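PDB 1ZVT: topoisomerase IV subunit A from Escherichia coli, which cleaves and rejoins DNA as part of a type II topoisomerase that unlinks daughter chromosomes, its C-terminal domain probably binding DNA and guiding substrate choice. Local coordinates for residues A[46-51]-A[114-119]; A[53-58]-A[119-124]; A[57-62]-A[76-81]; A[86-91]-A[135-140]; A[90-95]-A[110-115]. All blocks are in the same frame, centred on the assembly; numbering follows the deposited sequence.

Contact 1. Residues A[46-51]-A[114-119]; sequences PVVFVD and DLVARN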
# COMPACT_ATOMS: atom_id res chain seq x y z
N PRO A 46 -16.63 6.63 2.94
CA PRO A 46 -15.47 7.53 2.94
C PRO A 46 -14.37 7.09 1.95
O PRO A 46 -14.27 5.90 1.64
CB PRO A 46 -14.95 7.43 4.37
CG PRO A 46 -15.30 6.03 4.77
CD PRO A 46 -16.66 5.78 4.14
N VAL A 47 -13.59 8.05 1.48
CA VAL A 47 -12.31 7.76 0.83
C VAL A 47 -11.19 8.04 1.81
O VAL A 47 -11.24 9.00 2.57
CB VAL A 47 -12.12 8.53 -0.52
CG1 VAL A 47 -12.31 10.05 -0.39
CG2 VAL A 47 -10.74 8.15 -1.16
N VAL A 48 -10.20 7.14 1.84
CA VAL A 48 -9.13 7.21 2.83
C VAL A 48 -7.80 7.47 2.11
O VAL A 48 -7.58 6.96 1.01
CB VAL A 48 -9.07 5.90 3.63
CG1 VAL A 48 -7.72 5.68 4.26
CG2 VAL A 48 -10.17 5.90 4.70
N PHE A 49 -6.93 8.26 2.75
CA PHE A 49 -5.60 8.58 2.28
C PHE A 49 -4.62 8.17 3.36
O PHE A 49 -4.87 8.35 4.57
CB PHE A 49 -5.48 10.09 2.00
CG PHE A 49 -6.44 10.55 0.94
CD1 PHE A 49 -7.70 11.03 1.28
CD2 PHE A 49 -6.10 10.43 -0.41
CE1 PHE A 49 -8.62 11.41 0.29
CE2 PHE A 49 -7.02 10.81 -1.41
CZ PHE A 49 -8.28 11.30 -1.05
N VAL A 50 -3.48 7.64 2.93
CA VAL A 50 -2.39 7.36 3.87
C VAL A 50 -1.17 8.22 3.49
O VAL A 50 -0.76 8.23 2.31
CB VAL A 50 -2.03 5.87 3.87
CG1 VAL A 50 -0.91 5.64 4.87
CG2 VAL A 50 -3.26 5.01 4.25
N ASP A 51 -0.62 8.95 4.45
CA ASP A 51 0.56 9.80 4.16
C ASP A 51 1.88 9.09 4.40
O ASP A 51 1.92 7.95 4.90
CB ASP A 51 0.48 11.19 4.85
CG ASP A 51 0.84 11.18 6.34
OD1 ASP A 51 1.46 10.23 6.83
OD2 ASP A 51 0.49 12.16 7.02
N ASP A 114 -10.50 0.81 10.40
CA ASP A 114 -9.40 1.25 11.25
C ASP A 114 -8.65 2.42 10.67
O ASP A 114 -7.99 3.13 11.40
CB ASP A 114 -8.41 0.11 11.48
CG ASP A 114 -9.01 -0.99 12.33
OD1 ASP A 114 -9.73 -0.67 13.31
OD2 ASP A 114 -8.77 -2.17 12.02
N LEU A 115 -8.76 2.61 9.36
CA LEU A 115 -8.11 3.76 8.70
C LEU A 115 -8.97 5.01 8.72
O LEU A 115 -8.48 6.10 8.45
CB LEU A 115 -7.77 3.41 7.25
CG LEU A 115 -6.48 2.63 7.01
CD1 LEU A 115 -6.58 1.26 7.59
CD2 LEU A 115 -6.24 2.52 5.52
N VAL A 116 -10.26 4.87 9.03
CA VAL A 116 -11.19 5.99 8.85
C VAL A 116 -11.06 6.98 10.01
O VAL A 116 -11.46 6.68 11.14
CB VAL A 116 -12.62 5.50 8.68
CG1 VAL A 116 -13.64 6.67 8.66
CG2 VAL A 116 -12.74 4.67 7.41
N ALA A 117 -10.44 8.12 9.73
CA ALA A 117 -10.25 9.17 10.74
C ALA A 117 -10.72 10.47 10.12
O ALA A 117 -10.07 11.00 9.22
CB ALA A 117 -8.82 9.26 11.14
N ARG A 118 -11.87 10.97 10.58
CA ARG A 118 -12.53 12.08 9.91
C ARG A 118 -12.02 13.46 10.38
O ARG A 118 -12.38 14.48 9.79
CB ARG A 118 -14.06 11.95 10.03
CG ARG A 118 -14.56 10.63 9.42
CD ARG A 118 -16.02 10.34 9.69
NE ARG A 118 -16.47 9.08 9.08
CZ ARG A 118 -16.83 8.94 7.81
NH1 ARG A 118 -16.77 9.97 6.98
NH2 ARG A 118 -17.23 7.77 7.35
N ASN A 119 -11.21 13.48 11.43
CA ASN A 119 -10.60 14.70 11.92
C ASN A 119 -9.47 15.12 11.00
O ASN A 119 -8.88 14.29 10.31
CB ASN A 119 -10.05 14.51 13.34
CG ASN A 119 -9.01 13.41 13.42
OD1 ASN A 119 -9.30 12.24 13.14
ND2 ASN A 119 -7.79 13.78 13.78
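With CG1 anti to its backbone N (chi1 158°) and CG2 anti to its carbonyl carbon, Val48 splits its two methyls between Leu115 and Val116. Strand 47-51 is an inner strand of one antiparallel blade of the beta-pinwheel. The loop 114-119 carries the chain from strand 106-111 of the next blade back to strand 123-124, at the edge of the first. Val48 CG1 sits 3.7 Å from Leu115 CD2 and also meets Leu115 CB, the two side chains crossing at about a right angle. Val50 CG2 comes to the same Leu115 CD2 more loosely, at 4.1 Å. Val116 CG2 is shared in a similar way: Val48 CG2 and Pro46 CG each lie 3.9 Å from it. An alanine in place of Val48 would probably open a gap beside Leu115 CD2 and Val116 CG2 and let both side chains shift. The backbone of the loop is tied as well, since Leu115 O accepts a hydrogen bond from Ser56 OG in the adjoining strand. At the more exposed end, Arg118 runs extended from CG to NE and brings its guanidinium obliquely to the proline ring, with Arg118 NH2 3.7 Å from Pro46 CG.

Contact 2. Residues A[53-58]-A[119-124]; sequences TGRSYA and NRAGKA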
# COMPACT_ATOMS: atom_id res chain seq x y z
N THR A 53 4.14 9.44 6.48
CA THR A 53 4.50 9.26 7.88
C THR A 53 3.68 8.17 8.57
O THR A 53 3.89 7.88 9.75
CB THR A 53 4.39 10.58 8.70
OG1 THR A 53 3.02 10.93 8.91
CG2 THR A 53 5.12 11.72 8.01
N GLY A 54 2.78 7.55 7.82
CA GLY A 54 1.97 6.45 8.35
C GLY A 54 0.65 6.88 8.98
O GLY A 54 -0.00 6.09 9.68
N ARG A 55 0.26 8.13 8.73
CA ARG A 55 -1.05 8.61 9.21
C ARG A 55 -2.13 8.32 8.17
O ARG A 55 -1.86 8.36 6.98
CB ARG A 55 -0.99 10.11 9.52
CG ARG A 55 -0.00 10.46 10.66
CD ARG A 55 -0.18 11.90 11.15
NE ARG A 55 -1.43 12.10 11.90
CZ ARG A 55 -1.58 11.91 13.21
NH1 ARG A 55 -0.58 11.45 13.97
NH2 ARG A 55 -2.75 12.16 13.78
N SER A 56 -3.36 8.05 8.62
CA SER A 56 -4.50 7.88 7.71
C SER A 56 -5.60 8.94 7.96
O SER A 56 -5.74 9.44 9.07
CB SER A 56 -5.11 6.47 7.78
OG SER A 56 -5.69 6.23 9.05
N TYR A 57 -6.35 9.25 6.91
CA TYR A 57 -7.32 10.32 6.93
C TYR A 57 -8.51 9.89 6.10
O TYR A 57 -8.32 9.26 5.06
CB TYR A 57 -6.76 11.57 6.25
CG TYR A 57 -5.43 12.06 6.73
CD1 TYR A 57 -4.24 11.48 6.27
CD2 TYR A 57 -5.33 13.16 7.59
CE1 TYR A 57 -3.00 11.96 6.69
CE2 TYR A 57 -4.09 13.63 8.01
CZ TYR A 57 -2.94 13.03 7.55
OH TYR A 57 -1.71 13.47 7.97
N ALA A 58 -9.72 10.22 6.54
CA ALA A 58 -10.90 9.97 5.73
C ALA A 58 -11.58 11.27 5.31
O ALA A 58 -11.65 12.23 6.09
CB ALA A 58 -11.89 9.11 6.49
N ASN A 119 -11.21 13.48 11.43
CA ASN A 119 -10.60 14.70 11.92
C ASN A 119 -9.47 15.12 11.00
O ASN A 119 -8.88 14.29 10.31
CB ASN A 119 -10.05 14.51 13.34
CG ASN A 119 -9.01 13.41 13.42
OD1 ASN A 119 -9.30 12.24 13.14
ND2 ASN A 119 -7.79 13.78 13.78
N ARG A 120 -9.18 16.42 11.01
CA ARG A 120 -8.30 17.00 9.99
C ARG A 120 -6.88 16.45 10.06
O ARG A 120 -6.23 16.28 9.01
CB ARG A 120 -8.30 18.53 10.09
CG ARG A 120 -7.85 19.22 8.82
CD ARG A 120 -7.90 20.75 8.94
NE ARG A 120 -7.80 21.39 7.63
CZ ARG A 120 -6.65 21.62 6.99
NH1 ARG A 120 -5.49 21.22 7.51
NH2 ARG A 120 -6.66 22.24 5.82
N ALA A 121 -6.40 16.16 11.27
CA ALA A 121 -5.05 15.63 11.45
C ALA A 121 -4.99 14.12 11.26
O ALA A 121 -3.92 13.56 11.35
CB ALA A 121 -4.51 16.01 12.83
N GLY A 122 -6.14 13.49 11.00
CA GLY A 122 -6.21 12.02 10.85
C GLY A 122 -5.73 11.25 12.07
O GLY A 122 -5.79 11.76 13.21
N LYS A 123 -5.24 10.04 11.83
CA LYS A 123 -4.86 9.08 12.87
C LYS A 123 -3.45 8.55 12.64
O LYS A 123 -3.07 8.27 11.51
CB LYS A 123 -5.87 7.92 12.88
CG LYS A 123 -5.38 6.60 13.42
CD LYS A 123 -6.46 5.53 13.34
CE LYS A 123 -5.91 4.20 13.84
NZ LYS A 123 -6.96 3.12 13.89
N ALA A 124 -2.68 8.39 13.73
CA ALA A 124 -1.41 7.68 13.64
C ALA A 124 -1.73 6.20 13.47
O ALA A 124 -2.23 5.57 14.39
CB ALA A 124 -0.59 7.91 14.93
O HOH W 1 -1.47 15.08 11.03
O HOH W 2 -9.54 13.75 7.51
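Arg55 and Ala124 form a non-hydrogen-bonded antiparallel pair where the short strand 123-124, arriving after an excursion through the next blade, completes the edge of a beta-pinwheel blade. Arg55 CB starts 3.4 Å from Lys123 O, and CG stays near the same oxygen. The chain then bends at chi3 (70°), which turns NE back toward the type I turn Asn119 to Gly122. Arg55 NE donates to Ala121 O at 2.9 Å, nearly along the C=O axis. Arg55 NH2 gives a second bond to Ala121 O, at 3.0 Å, from above the carbonyl plane; the oxygen itself lies near the guanidinium plane, gripped side-on by two nitrogens. NH2 also makes a weak bond to Gly122 O, while Arg55 NH1 rests 3.7 Å from Ala124 CB. Lys123 C lies over the centre of one guanidinium face. An alanine here, without NE and NH2, would probably leave the turn less firmly held to strand 55-59. Next along, Ser56 and Lys123 are a hydrogen-bonded pair, each backbone N giving to the other's O at 2.9 Å. Gly122 has positive phi, and a CB there would collide with Ser56 O and the Tyr57 ring. The turn is braced from within: Asn119 ND2 donates to Gly122 O at 2.9 Å, with an N-H...O angle of 158°.

Contact 3. Residues A[57-62]-A[76-81]; sequences YAIDPI and GKLTLP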
# COMPACT_ATOMS: atom_id res chain seq x y z
N TYR A 57 -6.35 9.25 6.91
CA TYR A 57 -7.32 10.32 6.93
C TYR A 57 -8.51 9.89 6.10
O TYR A 57 -8.32 9.26 5.06
CB TYR A 57 -6.76 11.57 6.25
CG TYR A 57 -5.43 12.06 6.73
CD1 TYR A 57 -4.24 11.48 6.27
CD2 TYR A 57 -5.33 13.16 7.59
CE1 TYR A 57 -3.00 11.96 6.69
CE2 TYR A 57 -4.09 13.63 8.01
CZ TYR A 57 -2.94 13.03 7.55
OH TYR A 57 -1.71 13.47 7.97
N ALA A 58 -9.72 10.22 6.54
CA ALA A 58 -10.90 9.97 5.73
C ALA A 58 -11.58 11.27 5.31
O ALA A 58 -11.65 12.23 6.09
CB ALA A 58 -11.89 9.11 6.49
N ILE A 59 -12.09 11.28 4.08
CA ILE A 59 -12.81 12.44 3.54
C ILE A 59 -14.15 11.94 2.97
O ILE A 59 -14.21 10.86 2.40
CB ILE A 59 -11.98 13.14 2.42
CG1 ILE A 59 -10.72 13.82 2.98
CG2 ILE A 59 -12.84 14.16 1.61
CD1 ILE A 59 -9.88 14.59 1.92
N ASP A 60 -15.20 12.72 3.17
CA ASP A 60 -16.52 12.41 2.60
C ASP A 60 -16.54 12.89 1.14
O ASP A 60 -16.32 14.08 0.86
CB ASP A 60 -17.60 13.11 3.46
CG ASP A 60 -19.03 12.82 3.00
OD1 ASP A 60 -19.26 12.38 1.86
OD2 ASP A 60 -19.96 13.10 3.80
N PRO A 61 -16.79 11.99 0.18
CA PRO A 61 -16.80 12.41 -1.23
C PRO A 61 -17.72 13.60 -1.54
O PRO A 61 -17.43 14.34 -2.48
CB PRO A 61 -17.27 11.15 -1.97
CG PRO A 61 -16.86 10.01 -1.06
CD PRO A 61 -17.10 10.54 0.33
N ILE A 62 -18.78 13.81 -0.76
CA ILE A 62 -19.71 14.91 -1.08
C ILE A 62 -19.07 16.30 -0.92
O ILE A 62 -19.61 17.31 -1.44
CB ILE A 62 -21.05 14.80 -0.31
CG1 ILE A 62 -20.83 14.80 1.20
CG2 ILE A 62 -21.79 13.52 -0.73
CD1 ILE A 62 -20.73 16.15 1.83
N GLY A 76 -5.67 21.48 1.64
CA GLY A 76 -6.82 22.29 2.07
C GLY A 76 -7.82 21.49 2.90
O GLY A 76 -8.76 22.06 3.48
N LYS A 77 -7.63 20.17 2.95
CA LYS A 77 -8.57 19.30 3.64
C LYS A 77 -7.94 18.52 4.77
O LYS A 77 -8.64 18.11 5.69
CB LYS A 77 -9.28 18.33 2.66
CG LYS A 77 -10.49 18.95 1.94
CD LYS A 77 -11.73 18.05 1.98
CE LYS A 77 -12.93 18.67 1.26
NZ LYS A 77 -12.97 20.19 1.18
N LEU A 78 -6.62 18.32 4.70
CA LEU A 78 -5.88 17.49 5.67
C LEU A 78 -4.73 18.24 6.25
O LEU A 78 -4.08 19.03 5.54
CB LEU A 78 -5.32 16.23 4.99
CG LEU A 78 -6.24 15.44 4.06
CD1 LEU A 78 -5.44 14.27 3.42
CD2 LEU A 78 -7.45 14.91 4.85
N THR A 79 -4.46 17.98 7.53
CA THR A 79 -3.32 18.59 8.23
C THR A 79 -2.18 17.60 8.14
O THR A 79 -2.11 16.66 8.93
CB THR A 79 -3.63 18.83 9.70
OG1 THR A 79 -4.81 19.62 9.81
CG2 THR A 79 -2.45 19.55 10.36
N LEU A 80 -1.33 17.78 7.14
CA LEU A 80 -0.20 16.89 6.94
C LEU A 80 0.99 17.32 7.78
O LEU A 80 1.22 18.53 7.95
CB LEU A 80 0.17 16.82 5.46
CG LEU A 80 -0.92 16.36 4.49
CD1 LEU A 80 -0.43 16.43 3.05
CD2 LEU A 80 -1.41 14.96 4.82
N PRO A 81 1.76 16.35 8.32
CA PRO A 81 3.02 16.68 8.99
C PRO A 81 3.97 17.42 8.05
O PRO A 81 3.87 17.30 6.83
CB PRO A 81 3.59 15.30 9.35
CG PRO A 81 2.38 14.42 9.47
CD PRO A 81 1.46 14.91 8.38
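Tyr57 and Ile59, two residues apart on strand 55-59 of a beta-pinwheel blade, offer one face of that blade to the loop 76-81, and Leu78 fills the place between them. Leu78 reaches both partners with its methyls. Leu78 CD2 packs 3.7 Å from Tyr57 CB and 3.8 Å from Ile59 CD1, while Leu78 CD1 lies over one face of the tyrosine ring, 4.3 Å from its centroid and 23° off the normal, a CH-pi contact displaced toward the rim. With its CD1 anti to CA (chi2 -177°), Ile59 extends far enough for Ile59 CD1 to meet Lys77 CB at 3.9 Å. The lysine's aliphatic part crosses the isoleucine at about a right angle, and its NZ ends in a salt bridge with Glu72. Farther out, the phenol end of Tyr57 meets the rest of the loop: Leu80 CD2 comes to 3.7 Å from Tyr57 CZ, Pro81 CD to 3.5 Å from Tyr57 OH, and Thr79 O approaches the ring edge. The hydroxyl has its strong partner in Asp51 OD2, a hydrogen bond that helps fix the far end of the ring. Beyond the strand the chain turns sharply, as Asp60 OD1 accepts from Ile62 N at 3.0 Å in an Asx turn. The loop leaves strand 72-73, the edge of the N-terminal blade, for strand 86-90, an edge of the blade that carries Tyr57, across from edge strand 123-124. Having built the inner strands of one blade, the chain supplies the outermost strand of the preceding blade and then returns, as in the beta-pinwheel.

Contact 4. Residues A[86-91]-A[135-140]; sequences VDHMLM and MPPVVI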
# COMPACT_ATOMS: atom_id res chain seq x y z
N VAL A 86 0.95 12.69 0.39
CA VAL A 86 -0.12 11.68 0.34
C VAL A 86 0.22 10.63 -0.70
O VAL A 86 0.26 10.91 -1.92
CB VAL A 86 -1.48 12.31 0.00
CG1 VAL A 86 -2.52 11.25 -0.32
CG2 VAL A 86 -1.94 13.18 1.17
N ASP A 87 0.46 9.41 -0.24
CA ASP A 87 1.02 8.39 -1.11
C ASP A 87 0.05 7.31 -1.55
O ASP A 87 0.26 6.65 -2.57
CB ASP A 87 2.24 7.75 -0.44
CG ASP A 87 3.37 8.74 -0.24
OD1 ASP A 87 3.34 9.84 -0.84
OD2 ASP A 87 4.30 8.43 0.55
N HIS A 88 -1.01 7.11 -0.76
CA HIS A 88 -1.90 6.00 -0.98
C HIS A 88 -3.35 6.41 -0.76
O HIS A 88 -3.64 7.21 0.15
CB HIS A 88 -1.57 4.80 -0.07
CG HIS A 88 -0.09 4.53 0.07
ND1 HIS A 88 0.64 3.89 -0.91
CD2 HIS A 88 0.77 4.81 1.07
CE1 HIS A 88 1.90 3.81 -0.52
NE2 HIS A 88 2.01 4.36 0.67
N MET A 89 -4.23 5.86 -1.59
CA MET A 89 -5.66 6.16 -1.55
C MET A 89 -6.46 4.85 -1.62
O MET A 89 -6.15 3.98 -2.45
CB MET A 89 -6.03 7.05 -2.74
CG MET A 89 -7.49 7.43 -2.82
SD MET A 89 -7.89 8.69 -4.09
CE MET A 89 -7.35 7.90 -5.62
N LEU A 90 -7.47 4.72 -0.77
CA LEU A 90 -8.27 3.49 -0.71
C LEU A 90 -9.74 3.83 -0.56
O LEU A 90 -10.12 4.81 0.11
CB LEU A 90 -7.88 2.64 0.50
CG LEU A 90 -6.49 2.00 0.42
CD1 LEU A 90 -5.41 2.91 0.97
CD2 LEU A 90 -6.54 0.68 1.18
N MET A 91 -10.59 2.98 -1.13
CA MET A 91 -12.02 3.07 -0.92
C MET A 91 -12.53 1.63 -0.96
O MET A 91 -12.52 1.00 -2.01
CB MET A 91 -12.65 3.92 -2.03
CG MET A 91 -13.97 4.50 -1.70
SD MET A 91 -14.40 5.84 -2.85
CE MET A 91 -15.83 6.53 -2.05
N MET A 135 4.84 0.85 3.46
CA MET A 135 4.68 0.01 2.29
C MET A 135 3.33 0.32 1.63
O MET A 135 2.39 0.77 2.29
CB MET A 135 4.69 -1.48 2.64
CG MET A 135 5.96 -1.98 3.29
SD MET A 135 7.45 -1.72 2.32
CE MET A 135 7.19 -2.82 0.91
N PRO A 136 3.20 0.05 0.33
CA PRO A 136 1.86 0.20 -0.24
C PRO A 136 0.85 -0.74 0.45
O PRO A 136 1.13 -1.94 0.50
CB PRO A 136 2.07 -0.26 -1.69
CG PRO A 136 3.52 0.01 -1.98
CD PRO A 136 4.20 -0.37 -0.66
N PRO A 137 -0.27 -0.22 1.00
CA PRO A 137 -1.27 -1.12 1.65
C PRO A 137 -1.76 -2.15 0.68
O PRO A 137 -1.88 -1.86 -0.52
CB PRO A 137 -2.43 -0.16 2.02
CG PRO A 137 -1.72 1.17 2.20
CD PRO A 137 -0.66 1.19 1.11
N VAL A 138 -2.03 -3.36 1.16
CA VAL A 138 -2.49 -4.43 0.30
C VAL A 138 -3.85 -4.86 0.76
O VAL A 138 -4.04 -5.20 1.93
CB VAL A 138 -1.55 -5.63 0.30
CG1 VAL A 138 -2.04 -6.71 -0.71
CG2 VAL A 138 -0.12 -5.19 -0.02
N VAL A 139 -4.81 -4.84 -0.16
CA VAL A 139 -6.16 -5.34 0.13
C VAL A 139 -6.09 -6.86 0.16
O VAL A 139 -5.60 -7.51 -0.79
CB VAL A 139 -7.19 -4.85 -0.92
CG1 VAL A 139 -8.54 -5.52 -0.74
CG2 VAL A 139 -7.33 -3.34 -0.88
N ILE A 140 -6.56 -7.45 1.25
CA ILE A 140 -6.50 -8.90 1.39
C ILE A 140 -7.82 -9.50 0.87
O ILE A 140 -8.87 -9.33 1.50
CB ILE A 140 -6.26 -9.32 2.86
CG1 ILE A 140 -4.88 -8.85 3.35
CG2 ILE A 140 -6.44 -10.85 3.00
CD1 ILE A 140 -4.74 -8.88 4.88
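His88 and Pro137 make the close part of this contact: Pro137 CD lies over one face of the imidazole, 3.7 Å from the ring centroid and 18° off the normal, a CH-pi contact. His88 CG, set anti to the carbonyl carbon (chi1 -42°), is the ring atom that meets the proline most closely, with Pro137 CD 3.5 Å from His88 CG. The other face of the same ring is covered by Asp87 CB, 3.5 Å above the plane, so the imidazole is layered between its own neighbour in sequence and the proline. Toward the more exposed Pro136 the packing involves backbone atoms, with His88 CE1 3.6 Å from Pro136 CA. Looser still is the inner end, where Leu90 CD1 stands 4.3 Å from Pro137 CG and Val139 only comes near. Asp87 and His88 together face Val50 across the sheet, a classic beta bulge in strand 86-90. Strand 86-90 is the edge of one pinwheel blade, paired with strand 47-51, and strand 138-139 is the edge of the following blade, paired with strand 97-101; the two edges face each other near the centre of the molecule, with Leu90 and Val139 both resting on Leu98 of strand 97-101.

Contact 5. Residues A[90-95]-A[110-115]; sequences LMESDD and CTFNDL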
# COMPACT_ATOMS: atom_id res chain seq x y z
N LEU A 90 -7.47 4.72 -0.77
CA LEU A 90 -8.27 3.49 -0.71
C LEU A 90 -9.74 3.83 -0.56
O LEU A 90 -10.12 4.81 0.11
CB LEU A 90 -7.88 2.64 0.50
CG LEU A 90 -6.49 2.00 0.42
CD1 LEU A 90 -5.41 2.91 0.97
CD2 LEU A 90 -6.54 0.68 1.18
N MET A 91 -10.59 2.98 -1.13
CA MET A 91 -12.02 3.07 -0.92
C MET A 91 -12.53 1.63 -0.96
O MET A 91 -12.52 1.00 -2.01
CB MET A 91 -12.65 3.92 -2.03
CG MET A 91 -13.97 4.50 -1.70
SD MET A 91 -14.40 5.84 -2.85
CE MET A 91 -15.83 6.53 -2.05
N GLU A 92 -12.93 1.12 0.20
CA GLU A 92 -13.32 -0.28 0.38
C GLU A 92 -14.48 -0.38 1.36
O GLU A 92 -14.87 0.62 1.99
CB GLU A 92 -12.13 -1.09 0.95
CG GLU A 92 -10.80 -1.00 0.13
CD GLU A 92 -10.85 -1.73 -1.23
OE1 GLU A 92 -11.63 -2.69 -1.38
OE2 GLU A 92 -10.11 -1.37 -2.18
N SER A 93 -15.02 -1.58 1.51
CA SER A 93 -16.09 -1.80 2.48
C SER A 93 -15.50 -1.66 3.88
O SER A 93 -14.29 -1.87 4.07
CB SER A 93 -16.73 -3.17 2.28
OG SER A 93 -15.77 -4.19 2.56
N ASP A 94 -16.34 -1.31 4.86
CA ASP A 94 -15.85 -1.05 6.22
C ASP A 94 -15.05 -2.23 6.78
O ASP A 94 -14.07 -2.05 7.50
CB ASP A 94 -17.02 -0.81 7.18
CG ASP A 94 -17.63 0.56 7.05
OD1 ASP A 94 -17.02 1.46 6.43
OD2 ASP A 94 -18.75 0.74 7.59
N ASP A 95 -15.51 -3.44 6.47
CA ASP A 95 -14.94 -4.64 7.07
C ASP A 95 -13.79 -5.24 6.28
O ASP A 95 -13.25 -6.27 6.69
CB ASP A 95 -16.04 -5.71 7.26
CG ASP A 95 -16.66 -6.20 5.93
OD1 ASP A 95 -16.36 -5.64 4.86
OD2 ASP A 95 -17.46 -7.18 5.96
N CYS A 110 -5.43 -5.24 9.40
CA CYS A 110 -6.50 -4.42 9.99
C CYS A 110 -7.69 -4.40 9.04
O CYS A 110 -7.68 -5.12 8.04
CB CYS A 110 -6.05 -2.99 10.31
SG CYS A 110 -5.57 -1.95 8.89
N THR A 111 -8.73 -3.65 9.38
CA THR A 111 -9.84 -3.43 8.45
C THR A 111 -9.81 -1.98 7.96
O THR A 111 -9.17 -1.12 8.57
CB THR A 111 -11.22 -3.69 9.09
OG1 THR A 111 -11.42 -2.78 10.17
CG2 THR A 111 -11.35 -5.16 9.58
N PHE A 112 -10.53 -1.72 6.87
CA PHE A 112 -10.65 -0.36 6.31
C PHE A 112 -11.17 0.62 7.37
O PHE A 112 -10.71 1.78 7.45
CB PHE A 112 -11.57 -0.40 5.09
CG PHE A 112 -11.73 0.93 4.39
CD1 PHE A 112 -10.74 1.41 3.54
CD2 PHE A 112 -12.89 1.69 4.56
CE1 PHE A 112 -10.90 2.65 2.87
CE2 PHE A 112 -13.04 2.95 3.91
CZ PHE A 112 -12.03 3.42 3.05
N ASN A 113 -12.11 0.16 8.18
CA ASN A 113 -12.65 1.00 9.24
C ASN A 113 -11.57 1.58 10.16
O ASN A 113 -11.69 2.71 10.60
CB ASN A 113 -13.69 0.25 10.07
CG ASN A 113 -14.45 1.17 10.98
OD1 ASN A 113 -14.43 1.01 12.20
ND2 ASN A 113 -15.07 2.18 10.40
N ASP A 114 -10.50 0.81 10.40
CA ASP A 114 -9.40 1.25 11.25
C ASP A 114 -8.65 2.42 10.67
O ASP A 114 -7.99 3.13 11.40
CB ASP A 114 -8.41 0.11 11.48
CG ASP A 114 -9.01 -0.99 12.33
OD1 ASP A 114 -9.73 -0.67 13.31
OD2 ASP A 114 -8.77 -2.17 12.02
N LEU A 115 -8.76 2.61 9.36
CA LEU A 115 -8.11 3.76 8.70
C LEU A 115 -8.97 5.01 8.72
O LEU A 115 -8.48 6.10 8.45
CB LEU A 115 -7.77 3.41 7.25
CG LEU A 115 -6.48 2.63 7.01
CD1 LEU A 115 -6.58 1.26 7.59
CD2 LEU A 115 -6.24 2.52 5.52
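Asp94 O takes a hydrogen bond from the backbone N of Asn113 at 3.0 Å, in the carbonyl plane and on a lone pair, with an N-H...O angle of 148°. Asn113 CB and Thr111 CB crowd round the same oxygen, Asn113 CB lying 3.5 Å from Asp94 O. Thr111 is held in turn by Asp114, whose OD2 accepts from Thr111 N at 3.0 Å and, weakly, from Thr111 OG1. Phe112, whose CG is anti to the backbone N (chi1 -178°), buries more surface than any other residue here. Phe112 CB meets Ser93 O at 3.3 Å, and Glu92 O lies over one ring face, 3.4 Å from Phe112 CD2. Glu92 CB makes an off-centre CH-pi contact with the ring, and Leu90 CB comes in plane at the edge, 3.8 Å from Phe112 CE1. In the beta-pinwheel, 90-95 is the crossing from edge strand 86-90 of one blade to strand 97-101 of the next, and Phe112 follows directly on that next blade's strand 106-111. The ring thus wedges into the crossing from the side of the second blade, and it also touches Val48 of the first. Within the loop, Ser93 OG donates to Asp95 OD1 at 2.8 Å.

In the fold
The five contacts join the blade of strands 47-51 and 55-59 to the following blade and to the loop 76-81 that comes from the preceding one. Contacts 1 and 2 are closest, their centres 6 Å apart, and follow one returning chain: Lys123 NZ lies 2.7 Å from Asp114 O, joining the loop to the edge strand it leads to. Contact 3 shares Tyr57 with contact 2, and the two loops meet where Thr79 N is 2.9 Å from Arg120 O. Contacts 4 and 5 share Leu90 and Met91, their centres about 10 Å apart, with the centre of contact 4 about 3 Å from that of the chain. Contact 5 joins contact 1 through Val48 CG2, 3.5 Å from Phe112 CZ.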